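Local atomic coordinates of protection of telomeres protein 1 (PDB entry 7CUI), a protein that binds single-stranded telomeric DNA with the consensus GGTTAC, protects the 3' overhang of the chromosome end and regulates telomerase and telomere length. Residues 125-128 / 129-133. Numbering follows the deposited sequence.
Sequences LQLK and ERLFL
In the middle of the alpha-helix 121-135, which packs against the curled beta-sheet in this C-terminal portion of the protein, Glu129 makes the first of four successive i to i+4 bonds that link 125-128 to 129-133. Glu129 N donates to Leu125 O at 3.0 Å. CG lies anti to the carbonyl carbon (chi1 -78°), which folds the side chain back along the helix and lays Glu129 CG 3.4 Å from Leu125 O; beyond CG the chain runs extended to the exposed carboxylate. Arg130 N bonds to Gln126 O, with the donor tilted 30° from the carbonyl plane. Its side chain sets off with CG anti to the backbone N and bends at chi2, and NE hydrogen-bonds Ile107 O at the end of helix 100-107. Leu131 is buried against the sheet. Leu131 N meets Leu127 O in a nearly straight bond (N-H...O 167°). Leu131 CD1 sits 3.7 Å from Leu127 CD2, the two leucines crossing at a slant and both resting on Phe68 of strand 49-73. Leu131 also reaches Ile198 of strand 190-198; an alanine here would lack CG and both methyls, and would probably leave Leu127 CD2 without the leucine methyl it packs on and open a gap toward Phe68 and Ile198. Phe132 swings its ring away from the preceding turn toward Asn137; the backbone keeps the rung, Phe132 N to Lys128 O at 2.9 Å, and Phe132 CB lies 3.5 Å from that oxygen.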
ATOM      1  N   LEU A 125       0.126   6.222 -17.571  1.00 26.49           N
ATOM      2  CA  LEU A 125       1.561   6.390 -17.768  1.00 27.62           C
ATOM      3  C   LEU A 125       2.144   7.306 -16.689  1.00 27.74           C
ATOM      4  O   LEU A 125       3.235   7.056 -16.182  1.00 28.63           O
ATOM      5  CB  LEU A 125       1.839   6.931 -19.178  1.00 31.16           C
ATOM      6  CG  LEU A 125       2.377   5.943 -20.221  1.00 34.17           C
ATOM      7  CD1 LEU A 125       2.095   4.488 -19.854  1.00 36.10           C
ATOM      8  CD2 LEU A 125       1.821   6.254 -21.606  1.00 34.81           C
ATOM      9  N   GLN A 126       1.395   8.347 -16.315  1.00 27.02           N
ATOM     10  CA  GLN A 126       1.840   9.307 -15.317  1.00 27.29           C
ATOM     11  C   GLN A 126       1.900   8.652 -13.939  1.00 27.33           C
ATOM     12  O   GLN A 126       2.790   8.962 -13.146  1.00 30.15           O
ATOM     13  CB  GLN A 126       0.928  10.532 -15.306  1.00 28.08           C
ATOM     14  CG  GLN A 126       1.228  11.513 -16.428  1.00 32.16           C
ATOM     15  CD  GLN A 126       0.027  12.351 -16.799  1.00 36.03           C
ATOM     16  OE1 GLN A 126      -0.914  12.514 -16.023  1.00 40.89           O
ATOM     17  NE2 GLN A 126       0.048  12.892 -18.005  1.00 40.05           N
ATOM     18  N   LEU A 127       0.941   7.759 -13.666  1.00 24.79           N
ATOM     19  CA  LEU A 127       0.881   6.991 -12.433  1.00 24.29           C
ATOM     20  C   LEU A 127       2.097   6.067 -12.366  1.00 24.89           C
ATOM     21  O   LEU A 127       2.766   6.012 -11.336  1.00 25.29           O
ATOM     22  CB  LEU A 127      -0.412   6.169 -12.455  1.00 22.88           C
ATOM     23  CG  LEU A 127      -1.112   5.844 -11.134  1.00 22.25           C
ATOM     24  CD1 LEU A 127      -1.561   4.397 -11.131  1.00 21.95           C
ATOM     25  CD2 LEU A 127      -0.268   6.141  -9.907  1.00 22.44           C
ATOM     26  N   LYS A 128       2.366   5.345 -13.466  1.00 25.37           N
ATOM     27  CA  LYS A 128       3.515   4.461 -13.570  1.00 27.10           C
ATOM     28  C   LYS A 128       4.777   5.218 -13.173  1.00 27.49           C
ATOM     29  O   LYS A 128       5.558   4.734 -12.359  1.00 28.95           O
ATOM     30  CB  LYS A 128       3.688   3.937 -15.001  1.00 29.86           C
ATOM     31  CG  LYS A 128       3.598   2.429 -15.180  1.00 33.61           C
ATOM     32  CD  LYS A 128       4.397   1.927 -16.371  1.00 37.30           C
ATOM     33  CE  LYS A 128       3.594   1.764 -17.646  1.00 44.14           C
ATOM     34  NZ  LYS A 128       2.555   0.712 -17.522  1.00 50.31           N
ATOM     35  N   GLU A 129       4.947   6.412 -13.752  1.00 28.20           N
ATOM     36  CA  GLU A 129       6.167   7.191 -13.612  1.00 30.00           C
ATOM     37  C   GLU A 129       6.336   7.649 -12.168  1.00 28.17           C
ATOM     38  O   GLU A 129       7.454   7.696 -11.662  1.00 29.80           O
ATOM     39  CB  GLU A 129       6.199   8.355 -14.604  1.00 33.83           C
ATOM     40  CG  GLU A 129       6.560   7.922 -16.017  1.00 40.97           C
ATOM     41  CD  GLU A 129       6.411   8.998 -17.082  1.00 51.19           C
ATOM     42  OE1 GLU A 129       6.908   8.782 -18.213  1.00 59.64           O
ATOM     43  OE2 GLU A 129       5.798  10.052 -16.783  1.00 61.29           O
ATOM     44  N   ARG A 130       5.214   7.947 -11.506  1.00 24.65           N
ATOM     45  CA  ARG A 130       5.247   8.394 -10.125  1.00 24.83           C
ATOM     46  C   ARG A 130       5.596   7.225  -9.204  1.00 23.62           C
ATOM     47  O   ARG A 130       6.446   7.360  -8.328  1.00 24.28           O
ATOM     48  CB  ARG A 130       3.917   9.041  -9.734  1.00 25.50           C
ATOM     49  CG  ARG A 130       4.028   9.962  -8.530  1.00 28.63           C
ATOM     50  CD  ARG A 130       3.836  11.411  -8.915  1.00 33.44           C
ATOM     51  NE  ARG A 130       4.020  12.314  -7.786  1.00 37.15           N
ATOM     52  CZ  ARG A 130       5.088  13.078  -7.610  1.00 38.61           C
ATOM     53  NH1 ARG A 130       6.074  13.050  -8.491  1.00 41.92           N
ATOM     54  NH2 ARG A 130       5.163  13.872  -6.557  1.00 41.54           N
ATOM     55  N   LEU A 131       4.946   6.076  -9.426  1.00 22.46           N
ATOM     56  CA  LEU A 131       5.148   4.896  -8.600  1.00 21.96           C
ATOM     57  C   LEU A 131       6.529   4.293  -8.860  1.00 22.26           C
ATOM     58  O   LEU A 131       7.037   3.527  -8.046  1.00 21.60           O
ATOM     59  CB  LEU A 131       4.014   3.899  -8.870  1.00 21.59           C
ATOM     60  CG  LEU A 131       2.628   4.321  -8.365  1.00 21.13           C
ATOM     61  CD1 LEU A 131       1.596   3.237  -8.633  1.00 20.18           C
ATOM     62  CD2 LEU A 131       2.656   4.641  -6.877  1.00 22.16           C
ATOM     63  N   PHE A 132       7.150   4.666  -9.984  1.00 22.55           N
ATOM     64  CA  PHE A 132       8.509   4.244 -10.274  1.00 24.46           C
ATOM     65  C   PHE A 132       9.439   4.677  -9.139  1.00 26.26           C
ATOM     66  O   PHE A 132      10.399   3.976  -8.824  1.00 29.39           O
ATOM     67  CB  PHE A 132       8.964   4.772 -11.637  1.00 25.22           C
ATOM     68  CG  PHE A 132      10.221   4.121 -12.163  1.00 26.67           C
ATOM     69  CD1 PHE A 132      10.149   2.961 -12.926  1.00 26.36           C
ATOM     70  CD2 PHE A 132      11.475   4.665 -11.901  1.00 26.40           C
ATOM     71  CE1 PHE A 132      11.303   2.360 -13.412  1.00 27.60           C
ATOM     72  CE2 PHE A 132      12.628   4.064 -12.390  1.00 25.14           C
ATOM     73  CZ  PHE A 132      12.543   2.906 -13.129  1.00 26.49           C
ATOM     74  N   LEU A 133       9.109   5.809  -8.502  1.00 25.51           N
ATOM     75  CA  LEU A 133       9.952   6.409  -7.482  1.00 26.03           C
ATOM     76  C   LEU A 133       9.905   5.620  -6.169  1.00 27.38           C
ATOM     77  O   LEU A 133      10.757   5.836  -5.306  1.00 28.60           O
ATOM     78  CB  LEU A 133       9.559   7.878  -7.287  1.00 25.64           C
ATOM     79  CG  LEU A 133       9.619   8.762  -8.537  1.00 25.97           C
ATOM     80  CD1 LEU A 133       9.070  10.162  -8.260  1.00 26.30           C
ATOM     81  CD2 LEU A 133      11.032   8.838  -9.109  1.00 25.17           C
TER